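Side-chain contacts in 5-carboxymethyl-2-hydroxymuconate semialdehyde dehydrogenase (Thermus thermophilus, PDB 2D4E), which probably catalyses the NAD-dependent oxidation of 5-carboxymethyl-2-hydroxymuconate semialdehyde to the corresponding acid, as a member of the aldehyde dehydrogenase family: residues P175-L178 and S179-I183; I120-A123 and Q124-A128; T204-K207 and L208-L212. One frame throughout, in Å; residues are numbered along the deposited sequence.

Interaction 1. Residues P175-L178 and S179-I183; sequences PLML and STWRI
Ser179 and Thr180 each turn a hydroxyl back onto the preceding turn of helix 175-188, where it shares a carbonyl with the residue's own backbone N-H. Both oxygens sit between the backbone N and the carbonyl carbon (chi1 67° and 60°), from which each hydroxyl here reaches the carbonyl four residues earlier. Ser179 OG donates to Pro175 O at 2.8 Å, while Ser179 N reaches the same oxygen from the opposite face of the carbonyl plane. The pattern repeats one residue on: Thr180 OG1 gives 2.8 Å to Leu176 O, and Thr180 N, whose bond at 164° is straighter than that of Ser179 N, arrives from the opposite face. Thr180 CG2 is thereby placed near Leu176 CD1, 3.9 Å away, and the two side chains cross obliquely. On another flank, Met177, in one of its two conformers, runs beside Trp181 in the same direction. A water links Leu178 O to Arg182 NE, while the guanidinium beyond forms salt bridges with Glu486 and Glu271. A valine at Thr180 would probably cost Leu176 O its second donor and deprive Asn131 of a hydrogen-bonding partner. Leu178 touches the bound NAD, so this helix, following strand 166-169 in a beta-alpha-beta unit, borders the cofactor site; its doubly gripped carbonyls let small polar side chains be buried with their hydrogen-bonding needs met.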
loop_
_atom_site.group_PDB
_atom_site.type_symbol
_atom_site.label_atom_id
_atom_site.label_comp_id
_atom_site.label_asym_id
_atom_site.label_seq_id
_atom_site.Cartn_x
_atom_site.Cartn_y
_atom_site.Cartn_z
ATOM N N PRO C 175 25.437 -14.430 17.125
ATOM C CA PRO C 175 25.141 -13.413 18.142
ATOM C C PRO C 175 24.895 -11.987 17.665
ATOM O O PRO C 175 23.833 -11.421 17.917
ATOM C CB PRO C 175 26.346 -13.502 19.077
ATOM C CG PRO C 175 26.698 -14.941 19.008
ATOM C CD PRO C 175 26.607 -15.228 17.529
ATOM N N LEU C 176 25.873 -11.400 16.985
ATOM C CA LEU C 176 25.727 -10.024 16.518
ATOM C C LEU C 176 24.642 -9.833 15.463
ATOM O O LEU C 176 23.772 -8.977 15.609
ATOM C CB LEU C 176 27.057 -9.500 15.968
ATOM C CG LEU C 176 27.042 -8.003 15.650
ATOM C CD1 LEU C 176 26.903 -7.207 16.947
ATOM C CD2 LEU C 176 28.316 -7.615 14.924
ATOM N N MET C 177 24.700 -10.626 14.398
ATOM C CA MET C 177 23.727 -10.513 13.311
ATOM C C MET C 177 22.286 -10.765 13.739
ATOM O O MET C 177 21.388 -10.000 13.397
ATOM C CB MET C 177 24.099 -11.470 12.173
ATOM C CG MET C 177 23.076 -11.581 11.053
ATOM S SD MET C 177 22.739 -10.024 10.229
ATOM C CE MET C 177 20.945 -10.076 10.147
ATOM N N LEU C 178 22.066 -11.832 14.495
ATOM C CA LEU C 178 20.720 -12.170 14.925
ATOM C C LEU C 178 20.138 -11.285 16.024
ATOM O O LEU C 178 18.922 -11.167 16.136
ATOM C CB LEU C 178 20.673 -13.639 15.337
ATOM C CG LEU C 178 21.104 -14.577 14.202
ATOM C CD1 LEU C 178 21.003 -16.008 14.670
ATOM C CD2 LEU C 178 20.234 -14.350 12.973
ATOM N N SER C 179 20.983 -10.657 16.834
ATOM C CA SER C 179 20.460 -9.793 17.886
ATOM C C SER C 179 20.155 -8.416 17.307
ATOM O O SER C 179 19.113 -7.838 17.602
ATOM C CB SER C 179 21.445 -9.675 19.059
ATOM O OG SER C 179 22.633 -8.995 18.685
ATOM N N THR C 180 21.052 -7.902 16.469
ATOM C CA THR C 180 20.844 -6.592 15.851
ATOM C C THR C 180 19.667 -6.627 14.885
ATOM O O THR C 180 19.056 -5.594 14.609
ATOM C CB THR C 180 22.102 -6.096 15.096
ATOM O OG1 THR C 180 22.442 -7.019 14.053
ATOM C CG2 THR C 180 23.272 -5.951 16.061
ATOM N N TRP C 181 19.351 -7.820 14.383
ATOM C CA TRP C 181 18.225 -8.014 13.469
ATOM C C TRP C 181 16.914 -7.600 14.161
ATOM O O TRP C 181 15.970 -7.154 13.508
ATOM C CB TRP C 181 18.139 -9.492 13.061
ATOM C CG TRP C 181 17.001 -9.849 12.123
ATOM C CD1 TRP C 181 16.062 -10.828 12.311
ATOM C CD2 TRP C 181 16.711 -9.256 10.850
ATOM N NE1 TRP C 181 15.212 -10.878 11.237
ATOM C CE2 TRP C 181 15.584 -9.926 10.326
ATOM C CE3 TRP C 181 17.294 -8.220 10.101
ATOM C CZ2 TRP C 181 15.024 -9.598 9.084
ATOM C CZ3 TRP C 181 16.736 -7.892 8.864
ATOM C CH2 TRP C 181 15.614 -8.579 8.370
ATOM N N ARG C 182 16.867 -7.744 15.482
ATOM C CA ARG C 182 15.671 -7.400 16.253
ATOM C C ARG C 182 15.802 -6.056 16.974
ATOM O O ARG C 182 14.832 -5.295 17.092
ATOM C CB ARG C 182 15.395 -8.489 17.288
ATOM C CG ARG C 182 15.424 -9.906 16.728
ATOM C CD ARG C 182 14.245 -10.196 15.807
ATOM N NE ARG C 182 13.969 -11.633 15.804
ATOM C CZ ARG C 182 12.756 -12.166 15.699
ATOM N NH1 ARG C 182 11.692 -11.384 15.563
ATOM N NH2 ARG C 182 12.610 -13.484 15.725
ATOM N N ILE C 183 17.007 -5.778 17.462
ATOM C CA ILE C 183 17.283 -4.542 18.173
ATOM C C ILE C 183 17.076 -3.311 17.299
ATOM O O ILE C 183 16.459 -2.336 17.722
ATOM C CB ILE C 183 18.732 -4.528 18.701
ATOM C CG1 ILE C 183 18.934 -5.686 19.689
ATOM C CG2 ILE C 183 19.035 -3.179 19.348
ATOM C CD1 ILE C 183 20.394 -5.943 20.039
HETATM O O HOH W 1 16.884 -12.802 15.260
#

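Interaction 2. Residues I120-A123 and Q124-A128; sequences IVRA and QVARA
Gln124 N to Ile120 O and Val125 N to Val121 O, both 3.0 Å, continue the i to i+4 ladder of helix 118-136, and Arg127 N to Ala123 O follows at 3.1 Å, with a longer, weak bond from Ala126 N to Arg122 O between them. Against this regular backbone the side chains meet mainly carbonyl oxygens of the previous turn. Gln124 CG stands anti to its own carbonyl carbon (chi1 -67°), which lays the methylene 3.1 Å from Ile120 O; the chain then bends at chi2, and the side chain touches Met177 and Phe300. Val125 presents one branch backwards, CG2 lying 3.4 Å from Val121 O, and the residue as a whole packs on Ala103 and Leu106 of helix 103-114. Arg122 starts away from the following turn, but its bent chain brings the guanidinium back alongside it: NH1 lies 4.2 Å from Val125 CB, with Ala126 N near the plane of the group at its edge. Its NE has a long, weak ion pair with Asp104. Ala126 adds a methyl 3.3 Å from Ala123 O, and Arg127 CG passes near that same carbonyl before its folded chain reaches Glu130 and Asn131. Within this span the backbone supplies the polar bonds and the side chains van der Waals contact; the Arg127 guanidinium finds its partners beyond the span, while that of Arg122 stays beside the next turn. One side of the helix is thus buried, Val125 against helix 103-114 and Ala128 against helix 175-188, with the small Ala123 and Ala126 on the exposed side.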
loop_
_atom_site.group_PDB
_atom_site.type_symbol
_atom_site.label_atom_id
_atom_site.label_comp_id
_atom_site.label_asym_id
_atom_site.label_seq_id
_atom_site.Cartn_x
_atom_site.Cartn_y
_atom_site.Cartn_z
ATOM N N ILE C 120 33.881 -14.984 7.440
ATOM C CA ILE C 120 32.428 -15.044 7.412
ATOM C C ILE C 120 31.861 -14.191 8.547
ATOM O O ILE C 120 30.885 -13.470 8.365
ATOM C CB ILE C 120 31.928 -16.503 7.528
ATOM C CG1 ILE C 120 32.348 -17.287 6.281
ATOM C CG2 ILE C 120 30.417 -16.535 7.659
ATOM C CD1 ILE C 120 31.851 -16.702 4.969
ATOM N N VAL C 121 32.485 -14.259 9.718
ATOM C CA VAL C 121 32.024 -13.463 10.844
ATOM C C VAL C 121 32.220 -11.983 10.534
ATOM O O VAL C 121 31.411 -11.145 10.937
ATOM C CB VAL C 121 32.791 -13.794 12.145
ATOM C CG1 VAL C 121 32.246 -12.936 13.289
ATOM C CG2 VAL C 121 32.651 -15.288 12.482
ATOM N N ARG C 122 33.290 -11.660 9.812
ATOM C CA ARG C 122 33.554 -10.269 9.480
ATOM C C ARG C 122 32.454 -9.737 8.577
ATOM O O ARG C 122 31.998 -8.608 8.752
ATOM C CB ARG C 122 34.917 -10.110 8.795
ATOM C CG ARG C 122 35.231 -8.666 8.386
ATOM C CD ARG C 122 35.300 -7.730 9.596
ATOM N NE ARG C 122 35.533 -6.342 9.206
ATOM C CZ ARG C 122 34.613 -5.546 8.670
ATOM N NH1 ARG C 122 33.384 -5.996 8.457
ATOM N NH2 ARG C 122 34.924 -4.298 8.345
ATOM N N ALA C 123 32.033 -10.551 7.611
ATOM C CA ALA C 123 30.967 -10.152 6.697
ATOM C C ALA C 123 29.666 -9.983 7.481
ATOM O O ALA C 123 28.822 -9.154 7.133
ATOM C CB ALA C 123 30.787 -11.202 5.604
ATOM N N GLN C 124 29.508 -10.775 8.539
ATOM C CA GLN C 124 28.314 -10.708 9.376
ATOM C C GLN C 124 28.277 -9.400 10.164
ATOM O O GLN C 124 27.201 -8.878 10.464
ATOM C CB GLN C 124 28.276 -11.901 10.332
ATOM C CG GLN C 124 28.084 -13.226 9.625
ATOM C CD GLN C 124 26.630 -13.584 9.473
ATOM O OE1 GLN C 124 25.994 -14.043 10.421
ATOM N NE2 GLN C 124 26.084 -13.359 8.284
ATOM N N VAL C 125 29.453 -8.873 10.502
ATOM C CA VAL C 125 29.519 -7.608 11.225
ATOM C C VAL C 125 29.003 -6.526 10.286
ATOM O O VAL C 125 28.298 -5.613 10.703
ATOM C CB VAL C 125 30.957 -7.255 11.653
ATOM C CG1 VAL C 125 31.000 -5.837 12.210
ATOM C CG2 VAL C 125 31.440 -8.242 12.705
ATOM N N ALA C 126 29.358 -6.631 9.012
ATOM C CA ALA C 126 28.892 -5.662 8.033
ATOM C C ALA C 126 27.359 -5.731 7.932
ATOM O O ALA C 126 26.690 -4.703 7.831
ATOM C CB ALA C 126 29.537 -5.937 6.673
ATOM N N ARG C 127 26.804 -6.942 7.963
ATOM C CA ARG C 127 25.350 -7.104 7.894
ATOM C C ARG C 127 24.701 -6.510 9.142
ATOM O O ARG C 127 23.613 -5.947 9.074
ATOM C CB ARG C 127 24.968 -8.584 7.776
ATOM C CG ARG C 127 25.061 -9.151 6.365
ATOM C CD ARG C 127 23.919 -8.649 5.460
ATOM N NE ARG C 127 22.591 -9.112 5.889
ATOM C CZ ARG C 127 21.774 -8.446 6.707
ATOM N NH1 ARG C 127 22.125 -7.262 7.198
ATOM N NH2 ARG C 127 20.608 -8.976 7.053
ATOM N N ALA C 128 25.371 -6.654 10.280
ATOM C CA ALA C 128 24.862 -6.121 11.538
ATOM C C ALA C 128 24.790 -4.601 11.444
ATOM O O ALA C 128 23.804 -3.987 11.858
ATOM C CB ALA C 128 25.771 -6.527 12.683
#

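Interaction 3. Residues T204-K207 and L208-L212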
loop_
_atom_site.group_PDB
_atom_site.type_symbol
_atom_site.label_atom_id
_atom_site.label_comp_id
_atom_site.label_asym_id
_atom_site.label_seq_id
_atom_site.Cartn_x
_atom_site.Cartn_y
_atom_site.Cartn_z
ATOM N N THR C 204 30.057 -11.151 22.510
ATOM C CA THR C 204 29.685 -10.149 21.522
ATOM C C THR C 204 28.568 -9.200 21.990
ATOM O O THR C 204 28.569 -8.021 21.642
ATOM C CB THR C 204 29.253 -10.829 20.208
ATOM O OG1 THR C 204 30.329 -11.644 19.721
ATOM C CG2 THR C 204 28.890 -9.787 19.160
ATOM N N ALA C 205 27.622 -9.711 22.772
ATOM C CA ALA C 205 26.518 -8.889 23.258
ATOM C C ALA C 205 27.004 -7.809 24.228
ATOM O O ALA C 205 26.569 -6.662 24.158
ATOM C CB ALA C 205 25.460 -9.772 23.927
ATOM N N THR C 206 27.899 -8.170 25.139
ATOM C CA THR C 206 28.427 -7.188 26.079
ATOM C C THR C 206 29.189 -6.122 25.294
ATOM O O THR C 206 29.150 -4.938 25.635
ATOM C CB THR C 206 29.361 -7.849 27.114
ATOM O OG1 THR C 206 28.570 -8.466 28.142
ATOM C CG2 THR C 206 30.298 -6.819 27.734
ATOM N N LYS C 207 29.868 -6.546 24.231
ATOM C CA LYS C 207 30.617 -5.622 23.386
ATOM C C LYS C 207 29.648 -4.665 22.681
ATOM O O LYS C 207 29.900 -3.458 22.577
ATOM C CB LYS C 207 31.431 -6.401 22.347
ATOM C CG LYS C 207 32.273 -5.524 21.430
ATOM C CD LYS C 207 33.322 -4.726 22.204
ATOM C CE LYS C 207 34.184 -3.912 21.252
ATOM N NZ LYS C 207 35.317 -3.240 21.944
ATOM N N LEU C 208 28.537 -5.218 22.204
ATOM C CA LEU C 208 27.518 -4.439 21.525
ATOM C C LEU C 208 26.983 -3.379 22.483
ATOM O O LEU C 208 26.767 -2.231 22.092
ATOM C CB LEU C 208 26.378 -5.351 21.056
ATOM C CG LEU C 208 25.175 -4.664 20.398
ATOM C CD1 LEU C 208 25.638 -3.868 19.179
ATOM C CD2 LEU C 208 24.129 -5.720 20.004
ATOM N N ALA C 209 26.765 -3.762 23.736
ATOM C CA ALA C 209 26.278 -2.806 24.725
ATOM C C ALA C 209 27.293 -1.669 24.869
ATOM O O ALA C 209 26.913 -0.505 25.000
ATOM C CB ALA C 209 26.064 -3.485 26.065
ATOM N N GLU C 210 28.580 -2.003 24.835
ATOM C CA GLU C 210 29.615 -0.979 24.958
ATOM C C GLU C 210 29.443 0.032 23.837
ATOM O O GLU C 210 29.486 1.241 24.062
ATOM C CB GLU C 210 31.014 -1.597 24.876
ATOM C CG GLU C 210 31.350 -2.531 26.026
ATOM C CD GLU C 210 32.796 -2.996 26.000
ATOM O OE1 GLU C 210 33.152 -3.874 26.814
ATOM O OE2 GLU C 210 33.577 -2.480 25.173
ATOM N N ILE C 211 29.234 -0.481 22.632
ATOM C CA ILE C 211 29.052 0.358 21.463
ATOM C C ILE C 211 27.801 1.224 21.568
ATOM O O ILE C 211 27.847 2.412 21.266
ATOM C CB ILE C 211 29.001 -0.502 20.185
ATOM C CG1 ILE C 211 30.383 -1.127 19.947
ATOM C CG2 ILE C 211 28.567 0.342 18.992
ATOM C CD1 ILE C 211 30.432 -2.127 18.818
ATOM N N LEU C 212 26.681 0.645 21.987
ATOM C CA LEU C 212 25.470 1.443 22.117
ATOM C C LEU C 212 25.674 2.535 23.159
ATOM O O LEU C 212 25.074 3.605 23.067
ATOM C CB LEU C 212 24.267 0.572 22.485
ATOM C CG LEU C 212 23.461 0.112 21.261
ATOM C CD1 LEU C 212 24.361 -0.677 20.307
ATOM C CD2 LEU C 212 22.276 -0.724 21.701
#
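Lys207 CG is anti to the backbone N (chi1 -179°) and the chain bends once at chi2, while Glu210 keeps CG anti to its own carbonyl carbon and runs extended beyond it; together these torsions make the two side chains cross one turn apart on helix 203-214. The carboxylate oxygen OE2 of Glu210 lies 3.7 Å from Lys207 CD and equally 3.7 Å from Lys207 NZ, so it meets the aliphatic shaft as well as the ammonium end. This salt bridge is long, and the main partner of Lys207 NZ is Glu105 of helix 103-114. Near the base of the glutamate, CG sits 3.3 Å from Thr206 O, the carbonyl that also receives Glu210 N at 3.1 Å. Ile211 brings its CG1 branch within 3.5 Å of Lys207 O and packs on Leu106, the leucine that Lys207 also touches. Leu208 holds CB 3.4 Å from Ala205 O, and its side chain packs on Ser179, Thr180 and Ile183 of helix 175-188. Elsewhere Thr206 OG1 bonds to Leu28 O and Gln226, beside strand 222-224. The helix lies between strands 193-196 and 222-224 in a beta-alpha-beta unit. Its lysine serves two ends at once: the aliphatic part packs with Ile211 on helix 103-114, while the ammonium group pairs with Glu105 and, probably more weakly, with Glu210.

Interaction 1 touches both others, its centre 11 Å from each, and they meet it on adjacent sides, since their own centres are 15 Å apart; interactions 2 and 3 have their nearest atoms about 7 Å apart and do not touch. Toward interaction 2, Leu176 CG meets Ala128 CB at 3.5 Å and Thr180 OG1 lies 3.6 Å from Ala128 CA. Toward interaction 3, Ile183 CD1 is 3.7 Å from Leu208 CD2, and Leu176 CB is 3.7 Å from Thr204 CG2. Leu176 therefore packs against both neighbouring helices. Interactions 1 and 2 stand at different ranges from the cofactor: the Leu178 side chain is about 3 Å from NAD, that of Gln124 about 9 Å.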